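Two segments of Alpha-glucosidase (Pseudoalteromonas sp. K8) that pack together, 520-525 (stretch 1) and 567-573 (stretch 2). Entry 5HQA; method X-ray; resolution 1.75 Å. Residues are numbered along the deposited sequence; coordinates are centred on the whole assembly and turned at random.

Stretch 1 (520-525) YVVLYS
Stretch 2 (567-573) FIVFARK

The last turn of a helix, with the loop that follows it, rests here against one face of a β-strand. In stretch 1, residues 520 to 522 are helical, at phi/psi of -68/-19, -107/-28 and -76/-43; the helix is kinked, since the backbone N atoms of Tyr-520 and Val-521 make no bond to the preceding turn. Leu-523 (-104/107) is the first residue to leave helical angles, and Tyr-524 (-72/134) and Ser-525 (-158/140) run on extended. Stretch 2 is strand throughout, from Phe-567 at -167/165 to Lys-573 at -104/129. The register is set by Val-522 and Phe-570, whose CA atoms lie 5.7 Å apart. Along the strand, Ile-568 comes first and meets Val-522, while Arg-572 comes later and its guanidinium reaches the carbonyls of Val-521 and Val-522. Strand alternation decides which residues take part: Ile-568, Phe-570 and Arg-572 direct their CA-to-CB bonds toward stretch 1, while Val-569 and Ala-571 direct theirs away. The contact buries 329 Å², both sides summed.

Arg-572 gives the most, 82 Å². Its chain is m, t, t (chi1 -51°, chi2 -177°, chi3 -165°) with chi4 at -103°, a largely extended arm that brings the guanidinium to the end of the helix. There a planar group with several N-H bonds suits the exposed edge of the carbonyls well. Arg-572 NE donates to Val-521 O at 2.7 Å, with an N-H...O angle of 158°, and Arg-572 NH2 to the same oxygen at 3.0 Å and 135°, so one oxygen is held by two nitrogens. A weak bond from Arg-572 NH2 to Val-522 O, 3.2 Å and 126°, adds the next carbonyl. Both oxygens sit at the edge of the guanidinium, near its plane; Tyr-524 CA lies over one face. Water 1 accepts from Arg-572 NH2 at 3.1 Å and from Tyr-524 N at 2.9 Å, linking the arginine to the loop backbone. NH1 is satisfied elsewhere in the structure.

Val-522, covered over 73 Å², is t at chi1 168°. Its CA-to-CB bond points away from the strand, yet Val-522 CG1 still reaches Ile-568 CG2 at 3.7 Å, an apolar contact between two β-branched side chains. Ile-568 is t at chi1 (179°), with chi2 between wells at 137°. Val-522 O comes within 3.6 Å of Phe-570 CD2.

Val-521, covered over 66 Å², has its CA-to-CB bond sideways to the strand and is t (-168°). Besides its carbonyl's bonds to Arg-572, Val-521 CG1 lies 4.3 Å from Phe-570 CB and 4.1 Å from Arg-572 CG, so a short aliphatic group packs beside the arginine's methylenes while the backbone oxygen takes the charged end. Phe-570, with chi1 between wells at -107° and chi2 -77°, is covered over 46 Å²; its large apolar side chain suits this buried spot beside the valines. Phe-570 CB is 3.7 Å from Val-521 O.

Tyr-524 (chi1 169°, t; chi2 62°) starts toward the strand, with Tyr-524 CB 3.7 Å from Arg-572 NH2, but the end of its side chain leads away.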

# COMPACT_ATOMS: atom_id res chain seq x y z
N TYR A 520 -14.48 -0.06 -3.93
CA TYR A 520 -14.17 1.36 -4.07
C TYR A 520 -14.19 2.09 -2.74
O TYR A 520 -13.63 3.19 -2.64
CB TYR A 520 -15.14 2.02 -5.07
CG TYR A 520 -14.84 1.59 -6.48
CD1 TYR A 520 -13.94 2.31 -7.26
CD2 TYR A 520 -15.40 0.45 -7.02
CE1 TYR A 520 -13.63 1.91 -8.55
CE2 TYR A 520 -15.09 0.03 -8.30
CZ TYR A 520 -14.21 0.77 -9.06
OH TYR A 520 -13.89 0.35 -10.34
N VAL A 521 -14.84 1.52 -1.72
CA VAL A 521 -14.81 2.11 -0.40
C VAL A 521 -13.93 1.30 0.56
O VAL A 521 -13.36 1.87 1.49
CB VAL A 521 -16.23 2.27 0.17
CG1 VAL A 521 -16.21 3.15 1.43
CG2 VAL A 521 -17.15 2.88 -0.89
N VAL A 522 -13.78 -0.01 0.34
CA VAL A 522 -12.99 -0.82 1.26
C VAL A 522 -11.50 -0.59 1.06
O VAL A 522 -10.75 -0.49 2.03
CB VAL A 522 -13.37 -2.31 1.11
CG1 VAL A 522 -12.36 -3.18 1.85
CG2 VAL A 522 -14.77 -2.54 1.64
N LEU A 523 -11.03 -0.52 -0.19
CA LEU A 523 -9.59 -0.43 -0.47
C LEU A 523 -9.25 1.01 -0.86
O LEU A 523 -9.58 1.44 -1.97
CB LEU A 523 -9.17 -1.40 -1.57
CG LEU A 523 -9.36 -2.89 -1.29
CD1 LEU A 523 -8.92 -3.70 -2.51
CD2 LEU A 523 -8.60 -3.32 -0.03
N TYR A 524 -8.60 1.74 0.04
CA TYR A 524 -8.31 3.14 -0.22
C TYR A 524 -7.23 3.29 -1.29
O TYR A 524 -6.19 2.63 -1.24
CB TYR A 524 -7.89 3.87 1.05
CG TYR A 524 -7.36 5.24 0.70
CD1 TYR A 524 -8.19 6.18 0.08
CD2 TYR A 524 -6.02 5.57 0.90
CE1 TYR A 524 -7.71 7.42 -0.30
CE2 TYR A 524 -5.54 6.82 0.52
CZ TYR A 524 -6.39 7.73 -0.08
OH TYR A 524 -5.91 8.95 -0.46
N SER A 525 -7.48 4.19 -2.26
CA SER A 525 -6.45 4.68 -3.16
C SER A 525 -6.90 6.02 -3.72
O SER A 525 -8.09 6.18 -4.01
CB SER A 525 -6.20 3.69 -4.31
OG SER A 525 -5.20 4.18 -5.18
N PHE A 567 -13.95 -10.36 7.31
CA PHE A 567 -14.76 -9.29 6.74
C PHE A 567 -14.23 -7.94 7.19
O PHE A 567 -13.44 -7.85 8.14
CB PHE A 567 -16.24 -9.41 7.14
CG PHE A 567 -16.53 -9.04 8.58
CD1 PHE A 567 -16.25 -9.92 9.62
CD2 PHE A 567 -17.12 -7.81 8.89
CE1 PHE A 567 -16.54 -9.59 10.95
CE2 PHE A 567 -17.41 -7.46 10.21
CZ PHE A 567 -17.11 -8.35 11.24
N ILE A 568 -14.68 -6.89 6.50
CA ILE A 568 -14.40 -5.52 6.92
C ILE A 568 -15.53 -4.62 6.42
O ILE A 568 -16.10 -4.86 5.35
CB ILE A 568 -13.02 -5.01 6.42
CG1 ILE A 568 -12.79 -3.56 6.87
CG2 ILE A 568 -12.91 -5.14 4.91
CD1 ILE A 568 -11.44 -3.25 7.38
N VAL A 569 -15.85 -3.60 7.22
CA VAL A 569 -16.84 -2.58 6.89
C VAL A 569 -16.18 -1.21 7.05
O VAL A 569 -15.69 -0.89 8.14
CB VAL A 569 -18.09 -2.66 7.78
CG1 VAL A 569 -19.13 -1.63 7.33
CG2 VAL A 569 -18.67 -4.07 7.76
N PHE A 570 -16.18 -0.41 5.98
CA PHE A 570 -15.64 0.94 5.99
C PHE A 570 -16.75 1.94 5.76
O PHE A 570 -17.63 1.71 4.92
CB PHE A 570 -14.59 1.13 4.89
CG PHE A 570 -13.17 1.21 5.38
CD1 PHE A 570 -12.69 2.37 5.96
CD2 PHE A 570 -12.30 0.15 5.19
CE1 PHE A 570 -11.36 2.46 6.39
CE2 PHE A 570 -10.98 0.23 5.61
CZ PHE A 570 -10.52 1.39 6.20
N ALA A 571 -16.72 3.05 6.49
CA ALA A 571 -17.50 4.24 6.18
C ALA A 571 -16.54 5.40 5.96
O ALA A 571 -15.60 5.59 6.74
CB ALA A 571 -18.50 4.56 7.29
N ARG A 572 -16.75 6.17 4.89
CA ARG A 572 -15.88 7.30 4.58
C ARG A 572 -16.71 8.49 4.12
O ARG A 572 -17.71 8.33 3.41
CB ARG A 572 -14.85 6.95 3.50
CG ARG A 572 -14.05 5.68 3.74
CD ARG A 572 -13.02 5.50 2.64
NE ARG A 572 -12.44 4.16 2.60
CZ ARG A 572 -11.24 3.83 3.06
NH1 ARG A 572 -10.46 4.75 3.63
NH2 ARG A 572 -10.80 2.57 2.94
N LYS A 573 -16.30 9.69 4.53
CA LYS A 573 -16.98 10.92 4.15
C LYS A 573 -16.17 11.63 3.08
O LYS A 573 -14.96 11.83 3.25
CB LYS A 573 -17.16 11.84 5.36
CG LYS A 573 -18.19 12.94 5.12
CD LYS A 573 -18.32 13.88 6.32
CE LYS A 573 -19.42 14.90 6.08
NZ LYS A 573 -19.58 15.85 7.22
O HOH W 1 -8.02 1.10 2.86